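LPS-assembly lipoprotein (Caulobacter crescentus, PDB 4KWY) is probably an LptE-type lipoprotein that helps assemble lipopolysaccharide at the outer membrane. Local coordinates at residues 44-55 with 70-81; 91-99 with 117-126. All blocks are in the same frame, centred on the assembly; numbering follows the deposited sequence.

Contact 1 of 2, residues 44-55 with 70-81; sequences YKLYLSVNEQRF and LRMSVDWRLLDA
An antiparallel pair in the mixed sheet joins strand 44-50 to strand 70-80, and the short helix that follows the first strand brings Arg54 and Phe55 against the second. Hydrogen-bonded pairs Lys45-Leu79, Tyr47-Arg77 and Ser49-Asp75 stitch the backbones, and Asn51 N to Ser73 O (3.0 Å) adds a last rung. Asn51 then N-caps the helix, OD1 accepting from Arg54 N. The Arg54 guanidinium is sandwiched: Asn51 ND2 lies over one face, and on the opposite face Arg71 stacks almost flat, centres 4.2 Å apart and planes at 6°. In the guanidinium plane, Arg54 NH1 donates to Ser73 OG at 2.8 Å. The like charges tolerate this closeness probably because Asp93 of the next strand forms a salt bridge with Arg71. A leucine in place of Arg54 would probably leave Ser73 OG without this donor and one face of Arg71 without its stacking partner. The pair belongs to the mixed sheet of this LptE-family protein, covered by helices 21-34 and 104-135 on the face carrying Leu46, Leu48, Val74 and Trp76. There Leu46 CD1 reaches Trp76 CE3 at 3.6 Å. Nearer the short helix, selenomethionine Met72, bent at chi3 (-122°), lays CE over the Phe55 ring, 3.9 Å from its centroid, a CH-pi contact. A water bridges Asn51 O, Arg71 O and Ser73 N.

Contact 2 of 2, residues 91-99 with 117-126; sequences RTDVSVTYD and RAAAEAARKI
The Arg117 guanidinium meets strand 91-99 with its edge: the Thr97 carbonyl lies in its plane, and NH2 donates to Thr97 O at 2.8 Å in a nearly straight bond (171°). Tyr98 CB also sits at that edge, while Val96 CB approaches NH1 obliquely. A bend at chi3 (-77°) turns the guanidinium toward the Thr97 carbonyl, and its NE forms a salt bridge with Asp113, one turn earlier in the helix. Between the polar ends, valine methyls bed into the alanine-rich surface of helix 117-126. Val96 CG2 touches Ala118 CB at 4.0 Å. Val94 sits over the surface formed by Ala118, Glu121 and Ala122, CG1 against Glu121 CB (3.8 Å) and CG2 against Ala122 CA (3.7 Å). The small Ala118 and Ala122 probably allow the close approach, the helix axis lying 7.9 Å from that of the strand. Farther along, Thr92 CG2 rests on Lys125 CB (3.9 Å), while Thr92 OG1 is hydrogen-bonded to Trp76 NE1. Lys125 runs past Thr92 in the opposite direction, and its NZ reaches Asp93 O in a weak bond of 3.2 Å. Running at 149° to the strand, the helix lies nearly antiparallel across one face of the sheet, the layering of an alpha/beta sandwich as in LptE-type proteins.

Contact 1 closes before contact 2 opens along the chain, and their centres lie 12 Å apart. Strands 67-80 and 86-99, consecutive in sequence, are antiparallel neighbours in the one mixed sheet. Contact 1 pairs two strands; contact 2 covers the next with helix 104-135. The two meet directly: Arg71 NE and Asp93 OD1 form a salt bridge of 2.7 Å, Met72 N probably bonds to Val94 O, and Trp76 NE1 packs 3.5 Å from Ile126 CG1. Helix 104-135 thereby spans both contacts, touching Leu70, Trp76 and Leu78 as well as strand 86-99, and packs along one face of the sheet, joining both contacts in one layered domain.

Contact 1 of 2, residues 44-55 with 70-81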
loop_
_atom_site.group_PDB
_atom_site.type_symbol
_atom_site.label_atom_id
_atom_site.label_comp_id
_atom_site.label_asym_id
_atom_site.label_seq_id
_atom_site.Cartn_x
_atom_site.Cartn_y
_atom_site.Cartn_z
ATOM N N TYR A 44 14.349 7.676 -5.029
ATOM C CA TYR A 44 13.301 8.180 -4.157
ATOM C C TYR A 44 13.064 7.274 -2.987
ATOM O O TYR A 44 13.199 6.048 -3.105
ATOM C CB TYR A 44 11.956 8.331 -4.909
ATOM C CG TYR A 44 12.005 9.249 -6.102
ATOM C CD1 TYR A 44 11.981 10.634 -5.945
ATOM C CD2 TYR A 44 12.079 8.738 -7.395
ATOM C CE1 TYR A 44 12.046 11.490 -7.044
ATOM C CE2 TYR A 44 12.138 9.581 -8.503
ATOM C CZ TYR A 44 12.121 10.956 -8.322
ATOM O OH TYR A 44 12.212 11.788 -9.411
ATOM N N LYS A 45 12.632 7.878 -1.860
ATOM C CA LYS A 45 12.226 7.152 -0.660
ATOM C C LYS A 45 10.745 7.380 -0.471
ATOM O O LYS A 45 10.304 8.521 -0.361
ATOM C CB LYS A 45 13.035 7.554 0.577
ATOM C CG LYS A 45 14.511 7.168 0.501
ATOM C CD LYS A 45 14.777 5.735 0.963
ATOM C CE LYS A 45 16.247 5.393 0.889
ATOM N NZ LYS A 45 16.710 4.659 2.098
ATOM N N LEU A 46 9.958 6.313 -0.547
ATOM C CA LEU A 46 8.526 6.430 -0.348
ATOM C C LEU A 46 8.198 5.998 1.074
ATOM O O LEU A 46 8.309 4.815 1.395
ATOM C CB LEU A 46 7.724 5.621 -1.400
ATOM C CG LEU A 46 6.201 5.616 -1.224
ATOM C CD1 LEU A 46 5.625 6.999 -1.361
ATOM C CD2 LEU A 46 5.543 4.673 -2.206
ATOM N N TYR A 47 7.764 6.962 1.911
ATOM C CA TYR A 47 7.392 6.732 3.312
ATOM C C TYR A 47 5.923 6.487 3.457
ATOM O O TYR A 47 5.129 7.362 3.117
ATOM C CB TYR A 47 7.784 7.925 4.168
ATOM C CG TYR A 47 9.194 7.823 4.632
ATOM C CD1 TYR A 47 10.233 8.357 3.877
ATOM C CD2 TYR A 47 9.505 7.236 5.855
ATOM C CE1 TYR A 47 11.543 8.344 4.348
ATOM C CE2 TYR A 47 10.812 7.182 6.317
ATOM C CZ TYR A 47 11.832 7.730 5.556
ATOM O OH TYR A 47 13.124 7.644 6.014
ATOM N N LEU A 48 5.558 5.329 4.009
ATOM C CA LEU A 48 4.161 4.977 4.186
ATOM C C LEU A 48 3.731 5.135 5.625
ATOM O O LEU A 48 4.419 4.633 6.503
ATOM C CB LEU A 48 3.926 3.528 3.755
ATOM C CG LEU A 48 4.344 3.109 2.371
ATOM C CD1 LEU A 48 4.161 1.624 2.244
ATOM C CD2 LEU A 48 3.522 3.823 1.306
ATOM N N SER A 49 2.593 5.820 5.869
ATOM C CA SER A 49 2.028 5.953 7.222
ATOM C C SER A 49 0.643 5.337 7.230
ATOM O O SER A 49 -0.356 5.981 6.893
ATOM C CB SER A 49 1.998 7.398 7.701
ATOM O OG SER A 49 3.321 7.883 7.724
ATOM N N VAL A 50 0.606 4.053 7.546
ATOM C CA VAL A 50 -0.639 3.310 7.625
ATOM C C VAL A 50 -1.211 3.500 9.022
ATOM O O VAL A 50 -0.474 3.437 10.009
ATOM C CB VAL A 50 -0.482 1.795 7.271
ATOM C CG1 VAL A 50 -1.840 1.075 7.322
ATOM C CG2 VAL A 50 0.150 1.618 5.889
ATOM N N ASN A 51 -2.553 3.681 9.097
ATOM C CA ASN A 51 -3.292 3.705 10.356
ATOM C C ASN A 51 -3.466 2.231 10.730
ATOM O O ASN A 51 -4.386 1.554 10.257
ATOM C CB ASN A 51 -4.610 4.457 10.184
ATOM C CG ASN A 51 -5.385 4.633 11.452
ATOM O OD1 ASN A 51 -5.289 3.842 12.398
ATOM N ND2 ASN A 51 -6.188 5.675 11.490
ATOM N N GLU A 52 -2.495 1.712 11.471
ATOM C CA GLU A 52 -2.376 0.298 11.825
ATOM C C GLU A 52 -3.476 -0.209 12.757
ATOM O O GLU A 52 -3.857 -1.388 12.660
ATOM C CB GLU A 52 -1.001 0.024 12.448
ATOM C CG GLU A 52 0.154 0.187 11.472
ATOM C CD GLU A 52 0.271 -0.805 10.331
ATOM O OE1 GLU A 52 -0.570 -1.729 10.238
ATOM O OE2 GLU A 52 1.221 -0.659 9.526
ATOM N N GLN A 53 -3.972 0.670 13.656
ATOM C CA GLN A 53 -5.043 0.284 14.562
ATOM C C GLN A 53 -6.319 0.066 13.758
ATOM O O GLN A 53 -6.950 -0.986 13.935
ATOM C CB GLN A 53 -5.232 1.282 15.714
ATOM C CG GLN A 53 -4.202 1.071 16.845
ATOM C CD GLN A 53 -4.623 1.600 18.209
ATOM O OE1 GLN A 53 -5.796 1.543 18.610
ATOM N NE2 GLN A 53 -3.653 2.067 18.987
ATOM N N ARG A 54 -6.641 0.992 12.812
ATOM C CA ARG A 54 -7.819 0.902 11.918
ATOM C C ARG A 54 -7.715 -0.316 10.989
ATOM O O ARG A 54 -8.715 -0.978 10.719
ATOM C CB ARG A 54 -7.999 2.195 11.093
ATOM C CG ARG A 54 -9.230 2.218 10.167
ATOM C CD ARG A 54 -9.385 3.530 9.444
ATOM N NE ARG A 54 -9.625 4.628 10.378
ATOM C CZ ARG A 54 -9.299 5.893 10.150
ATOM N NH1 ARG A 54 -8.708 6.241 9.017
ATOM N NH2 ARG A 54 -9.554 6.823 11.061
ATOM N N PHE A 55 -6.509 -0.625 10.540
ATOM C CA PHE A 55 -6.288 -1.744 9.645
ATOM C C PHE A 55 -6.409 -3.125 10.346
ATOM O O PHE A 55 -6.757 -4.111 9.688
ATOM C CB PHE A 55 -4.915 -1.607 8.979
ATOM C CG PHE A 55 -4.671 -2.586 7.855
ATOM C CD1 PHE A 55 -5.375 -2.493 6.664
ATOM C CD2 PHE A 55 -3.728 -3.598 7.985
ATOM C CE1 PHE A 55 -5.142 -3.391 5.624
ATOM C CE2 PHE A 55 -3.494 -4.499 6.937
ATOM C CZ PHE A 55 -4.189 -4.372 5.758
ATOM N N LEU A 70 -13.114 -3.704 6.353
ATOM C CA LEU A 70 -11.779 -3.361 6.756
ATOM C C LEU A 70 -11.325 -2.145 5.961
ATOM O O LEU A 70 -11.548 -2.063 4.753
ATOM C CB LEU A 70 -10.939 -4.584 6.473
ATOM C CG LEU A 70 -9.511 -4.570 6.909
ATOM C CD1 LEU A 70 -9.379 -5.079 8.329
ATOM C CD2 LEU A 70 -8.769 -5.480 6.025
ATOM N N ARG A 71 -10.738 -1.176 6.657
ATOM C CA ARG A 71 -10.315 0.069 6.046
ATOM C C ARG A 71 -8.821 0.289 6.158
ATOM O O ARG A 71 -8.234 0.149 7.227
ATOM C CB ARG A 71 -11.064 1.242 6.668
ATOM C CG ARG A 71 -10.918 2.510 5.863
ATOM C CD ARG A 71 -11.967 3.497 6.253
ATOM N NE ARG A 71 -11.565 4.852 5.888
ATOM C CZ ARG A 71 -11.640 5.901 6.698
ATOM N NH1 ARG A 71 -12.091 5.758 7.938
ATOM N NH2 ARG A 71 -11.263 7.099 6.275
HETATM N N MSE A 72 -8.205 0.590 5.021
HETATM C CA MSE A 72 -6.793 0.904 4.995
HETATM C C MSE A 72 -6.654 2.378 4.629
HETATM O O MSE A 72 -6.968 2.779 3.504
HETATM C CB MSE A 72 -5.990 0.006 4.053
HETATM C CG MSE A 72 -4.498 0.367 4.099
HETATM SE SE MSE A 72 -3.433 -0.739 3.008
HETATM C CE MSE A 72 -2.309 -1.358 4.361
ATOM N N SER A 73 -6.156 3.166 5.596
ATOM C CA SER A 73 -5.903 4.596 5.460
ATOM C C SER A 73 -4.413 4.816 5.469
ATOM O O SER A 73 -3.727 4.366 6.395
ATOM C CB SER A 73 -6.569 5.355 6.594
ATOM O OG SER A 73 -7.955 5.085 6.582
ATOM N N VAL A 74 -3.891 5.451 4.408
ATOM C CA VAL A 74 -2.447 5.658 4.270
ATOM C C VAL A 74 -2.134 7.078 3.872
ATOM O O VAL A 74 -2.577 7.549 2.830
ATOM C CB VAL A 74 -1.793 4.699 3.216
ATOM C CG1 VAL A 74 -0.287 4.567 3.446
ATOM C CG2 VAL A 74 -2.482 3.334 3.144
ATOM N N ASP A 75 -1.289 7.716 4.649
ATOM C CA ASP A 75 -0.690 9.001 4.304
ATOM C C ASP A 75 0.685 8.666 3.842
ATOM O O ASP A 75 1.343 7.873 4.508
ATOM C CB ASP A 75 -0.670 9.981 5.492
ATOM C CG ASP A 75 -2.005 10.649 5.722
ATOM O OD1 ASP A 75 -2.416 11.466 4.872
ATOM O OD2 ASP A 75 -2.630 10.364 6.752
ATOM N N TRP A 76 1.114 9.188 2.690
ATOM C CA TRP A 76 2.446 8.866 2.204
ATOM C C TRP A 76 3.172 10.088 1.609
ATOM O O TRP A 76 2.539 10.986 1.054
ATOM C CB TRP A 76 2.386 7.699 1.205
ATOM C CG TRP A 76 1.393 7.868 0.104
ATOM C CD1 TRP A 76 0.089 7.456 0.093
ATOM C CD2 TRP A 76 1.637 8.472 -1.168
ATOM N NE1 TRP A 76 -0.496 7.765 -1.114
ATOM C CE2 TRP A 76 0.431 8.390 -1.910
ATOM C CE3 TRP A 76 2.763 9.086 -1.753
ATOM C CZ2 TRP A 76 0.316 8.897 -3.207
ATOM C CZ3 TRP A 76 2.665 9.547 -3.058
ATOM C CH2 TRP A 76 1.447 9.466 -3.767
ATOM N N ARG A 77 4.516 10.087 1.732
ATOM C CA ARG A 77 5.453 11.120 1.247
ATOM C C ARG A 77 6.506 10.513 0.346
ATOM O O ARG A 77 7.111 9.506 0.716
ATOM C CB ARG A 77 6.183 11.799 2.423
ATOM C CG ARG A 77 5.298 12.519 3.364
ATOM C CD ARG A 77 6.071 13.138 4.493
ATOM N NE ARG A 77 5.227 13.119 5.692
ATOM C CZ ARG A 77 4.450 14.124 6.086
ATOM N NH1 ARG A 77 4.466 15.282 5.437
ATOM N NH2 ARG A 77 3.690 13.998 7.168
ATOM N N LEU A 78 6.796 11.165 -0.785
ATOM C CA LEU A 78 7.850 10.725 -1.697
ATOM C C LEU A 78 9.013 11.676 -1.544
ATOM O O LEU A 78 8.842 12.887 -1.713
ATOM C CB LEU A 78 7.358 10.644 -3.157
ATOM C CG LEU A 78 8.345 10.001 -4.161
ATOM C CD1 LEU A 78 8.409 8.468 -3.985
ATOM C CD2 LEU A 78 7.965 10.328 -5.569
ATOM N N LEU A 79 10.174 11.158 -1.142
ATOM C CA LEU A 79 11.321 12.042 -0.955
ATOM C C LEU A 79 12.410 11.804 -1.972
ATOM O O LEU A 79 12.549 10.702 -2.511
ATOM C CB LEU A 79 11.949 11.915 0.456
ATOM C CG LEU A 79 11.053 11.773 1.670
ATOM C CD1 LEU A 79 11.878 11.641 2.881
ATOM C CD2 LEU A 79 10.098 12.948 1.821
ATOM N N ASP A 80 13.221 12.828 -2.183
ATOM C CA ASP A 80 14.446 12.687 -2.949
ATOM C C ASP A 80 15.408 11.937 -1.998
ATOM O O ASP A 80 15.667 12.422 -0.886
ATOM C CB ASP A 80 14.982 14.058 -3.394
ATOM C CG ASP A 80 16.166 13.995 -4.352
ATOM O OD1 ASP A 80 17.165 13.314 -4.025
ATOM O OD2 ASP A 80 16.111 14.661 -5.406
ATOM N N ALA A 81 15.896 10.743 -2.406
ATOM C CA ALA A 81 16.768 9.892 -1.589
ATOM C C ALA A 81 18.110 10.526 -1.278
ATOM O O ALA A 81 18.798 10.054 -0.372
ATOM C CB ALA A 81 16.984 8.552 -2.266
HETATM O O HOH W 1 -6.084 2.048 8.132
HETATM O O HOH W 2 -10.825 -1.241 9.445
#

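Contact 2 of 2, residues 91-99 with 117-126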
loop_
_atom_site.group_PDB
_atom_site.type_symbol
_atom_site.label_atom_id
_atom_site.label_comp_id
_atom_site.label_asym_id
_atom_site.label_seq_id
_atom_site.Cartn_x
_atom_site.Cartn_y
_atom_site.Cartn_z
ATOM N N ARG A 91 -2.623 10.789 -0.021
ATOM C CA ARG A 91 -3.499 10.127 0.937
ATOM C C ARG A 91 -4.279 9.086 0.152
ATOM O O ARG A 91 -4.737 9.371 -0.948
ATOM C CB ARG A 91 -4.397 11.140 1.671
ATOM C CG ARG A 91 -5.519 10.541 2.544
ATOM C CD ARG A 91 -5.063 9.678 3.720
ATOM N NE ARG A 91 -6.215 9.090 4.412
ATOM C CZ ARG A 91 -6.525 9.301 5.690
ATOM N NH1 ARG A 91 -5.745 10.054 6.455
ATOM N NH2 ARG A 91 -7.604 8.744 6.218
ATOM N N THR A 92 -4.322 7.857 0.648
ATOM C CA THR A 92 -5.019 6.739 -0.015
ATOM C C THR A 92 -5.916 6.083 1.035
ATOM O O THR A 92 -5.474 5.784 2.136
ATOM C CB THR A 92 -3.962 5.770 -0.649
ATOM O OG1 THR A 92 -3.085 6.523 -1.478
ATOM C CG2 THR A 92 -4.570 4.638 -1.465
ATOM N N ASP A 93 -7.166 5.892 0.699
ATOM C CA ASP A 93 -8.145 5.249 1.567
ATOM C C ASP A 93 -8.807 4.143 0.795
ATOM O O ASP A 93 -9.464 4.407 -0.204
ATOM C CB ASP A 93 -9.191 6.257 2.060
ATOM C CG ASP A 93 -9.084 6.582 3.533
ATOM O OD1 ASP A 93 -9.534 5.756 4.354
ATOM O OD2 ASP A 93 -8.627 7.699 3.859
ATOM N N VAL A 94 -8.611 2.899 1.233
ATOM C CA VAL A 94 -9.176 1.723 0.575
ATOM C C VAL A 94 -10.064 0.946 1.570
ATOM O O VAL A 94 -9.680 0.774 2.733
ATOM C CB VAL A 94 -8.035 0.835 0.003
ATOM C CG1 VAL A 94 -8.581 -0.499 -0.509
ATOM C CG2 VAL A 94 -7.294 1.557 -1.116
ATOM N N SER A 95 -11.206 0.436 1.093
ATOM C CA SER A 95 -12.110 -0.400 1.897
ATOM C C SER A 95 -12.371 -1.715 1.219
ATOM O O SER A 95 -12.556 -1.749 0.016
ATOM C CB SER A 95 -13.439 0.300 2.147
ATOM O OG SER A 95 -13.250 1.196 3.224
ATOM N N VAL A 96 -12.356 -2.801 1.996
ATOM C CA VAL A 96 -12.671 -4.150 1.548
ATOM C C VAL A 96 -13.640 -4.785 2.550
ATOM O O VAL A 96 -13.742 -4.348 3.709
ATOM C CB VAL A 96 -11.423 -5.055 1.328
ATOM C CG1 VAL A 96 -10.501 -4.490 0.274
ATOM C CG2 VAL A 96 -10.668 -5.322 2.626
ATOM N N THR A 97 -14.354 -5.810 2.090
ATOM C CA THR A 97 -15.198 -6.646 2.911
ATOM C C THR A 97 -14.643 -8.068 2.828
ATOM O O THR A 97 -13.945 -8.418 1.867
ATOM C CB THR A 97 -16.684 -6.574 2.543
ATOM O OG1 THR A 97 -16.881 -7.090 1.239
ATOM C CG2 THR A 97 -17.293 -5.176 2.719
ATOM N N TYR A 98 -14.894 -8.861 3.869
ATOM C CA TYR A 98 -14.554 -10.279 3.902
ATOM C C TYR A 98 -15.644 -10.965 4.619
ATOM O O TYR A 98 -16.273 -10.388 5.520
ATOM C CB TYR A 98 -13.164 -10.611 4.482
ATOM C CG TYR A 98 -12.920 -10.185 5.911
ATOM C CD1 TYR A 98 -13.209 -11.040 6.974
ATOM C CD2 TYR A 98 -12.331 -8.953 6.201
ATOM C CE1 TYR A 98 -12.939 -10.671 8.294
ATOM C CE2 TYR A 98 -12.075 -8.565 7.520
ATOM C CZ TYR A 98 -12.362 -9.434 8.560
ATOM O OH TYR A 98 -12.143 -9.058 9.857
ATOM N N ASP A 99 -15.940 -12.167 4.152
ATOM C CA ASP A 99 -16.989 -12.949 4.750
ATOM C C ASP A 99 -16.337 -14.005 5.628
ATOM O O ASP A 99 -15.820 -15.001 5.126
ATOM C CB ASP A 99 -17.921 -13.532 3.669
ATOM C CG ASP A 99 -19.037 -12.588 3.233
ATOM O OD1 ASP A 99 -18.753 -11.409 2.996
ATOM O OD2 ASP A 99 -20.182 -13.048 3.095
ATOM N N ARG A 117 -5.933 -7.868 0.071
ATOM C CA ARG A 117 -6.714 -7.229 -0.977
ATOM C C ARG A 117 -6.748 -5.699 -0.786
ATOM O O ARG A 117 -6.627 -4.963 -1.769
ATOM C CB ARG A 117 -8.112 -7.833 -1.019
ATOM C CG ARG A 117 -8.104 -9.231 -1.644
ATOM C CD ARG A 117 -9.511 -9.693 -1.965
ATOM N NE ARG A 117 -10.229 -10.139 -0.778
ATOM C CZ ARG A 117 -11.208 -9.458 -0.193
ATOM N NH1 ARG A 117 -11.612 -8.297 -0.695
ATOM N NH2 ARG A 117 -11.798 -9.936 0.890
ATOM N N ALA A 118 -6.845 -5.226 0.475
ATOM C CA ALA A 118 -6.789 -3.793 0.793
ATOM C C ALA A 118 -5.420 -3.252 0.402
ATOM O O ALA A 118 -5.342 -2.299 -0.376
ATOM C CB ALA A 118 -7.064 -3.570 2.276
ATOM N N ALA A 119 -4.342 -3.943 0.843
ATOM C CA ALA A 119 -2.954 -3.553 0.546
ATOM C C ALA A 119 -2.662 -3.549 -0.971
ATOM O O ALA A 119 -1.947 -2.666 -1.441
ATOM C CB ALA A 119 -1.971 -4.464 1.268
ATOM N N ALA A 120 -3.203 -4.535 -1.721
ATOM C CA ALA A 120 -3.043 -4.670 -3.175
ATOM C C ALA A 120 -3.712 -3.504 -3.899
ATOM O O ALA A 120 -3.075 -2.898 -4.744
ATOM C CB ALA A 120 -3.610 -6.001 -3.645
ATOM N N GLU A 121 -4.939 -3.136 -3.509
ATOM C CA GLU A 121 -5.666 -1.990 -4.093
ATOM C C GLU A 121 -5.023 -0.658 -3.707
ATOM O O GLU A 121 -4.957 0.222 -4.559
ATOM C CB GLU A 121 -7.157 -1.995 -3.703
ATOM C CG GLU A 121 -8.029 -0.917 -4.370
ATOM C CD GLU A 121 -7.986 -0.681 -5.877
ATOM O OE1 GLU A 121 -7.590 -1.597 -6.636
ATOM O OE2 GLU A 121 -8.393 0.427 -6.300
ATOM N N ALA A 122 -4.556 -0.501 -2.444
ATOM C CA ALA A 122 -3.836 0.700 -2.007
ATOM C C ALA A 122 -2.564 0.865 -2.817
ATOM O O ALA A 122 -2.318 1.965 -3.305
ATOM C CB ALA A 122 -3.519 0.633 -0.526
ATOM N N ALA A 123 -1.804 -0.250 -3.037
ATOM C CA ALA A 123 -0.560 -0.292 -3.820
ATOM C C ALA A 123 -0.809 0.122 -5.245
ATOM O O ALA A 123 -0.060 0.932 -5.768
ATOM C CB ALA A 123 0.046 -1.677 -3.784
ATOM N N ARG A 124 -1.890 -0.390 -5.848
ATOM C CA ARG A 124 -2.320 -0.099 -7.206
ATOM C C ARG A 124 -2.655 1.396 -7.371
ATOM O O ARG A 124 -2.215 1.995 -8.340
ATOM C CB ARG A 124 -3.535 -0.982 -7.548
ATOM C CG ARG A 124 -4.002 -0.903 -8.984
ATOM C CD ARG A 124 -5.284 -1.686 -9.154
ATOM N NE ARG A 124 -5.844 -1.574 -10.506
ATOM C CZ ARG A 124 -6.180 -2.618 -11.260
ATOM N NH1 ARG A 124 -5.994 -3.855 -10.815
ATOM N NH2 ARG A 124 -6.724 -2.433 -12.455
ATOM N N LYS A 125 -3.399 1.991 -6.422
ATOM C CA LYS A 125 -3.781 3.418 -6.419
ATOM C C LYS A 125 -2.553 4.353 -6.293
ATOM O O LYS A 125 -2.488 5.352 -6.993
ATOM C CB LYS A 125 -4.769 3.697 -5.276
ATOM C CG LYS A 125 -6.193 3.313 -5.595
ATOM C CD LYS A 125 -7.059 3.435 -4.381
ATOM C CE LYS A 125 -8.130 4.476 -4.558
ATOM N NZ LYS A 125 -9.100 4.460 -3.426
ATOM N N ILE A 126 -1.606 4.029 -5.400
ATOM C CA ILE A 126 -0.374 4.785 -5.187
ATOM C C ILE A 126 0.558 4.685 -6.453
ATOM O O ILE A 126 1.100 5.705 -6.893
ATOM C CB ILE A 126 0.339 4.288 -3.893
ATOM C CG1 ILE A 126 -0.501 4.598 -2.645
ATOM C CG2 ILE A 126 1.773 4.891 -3.772
ATOM C CD1 ILE A 126 0.029 3.924 -1.360
#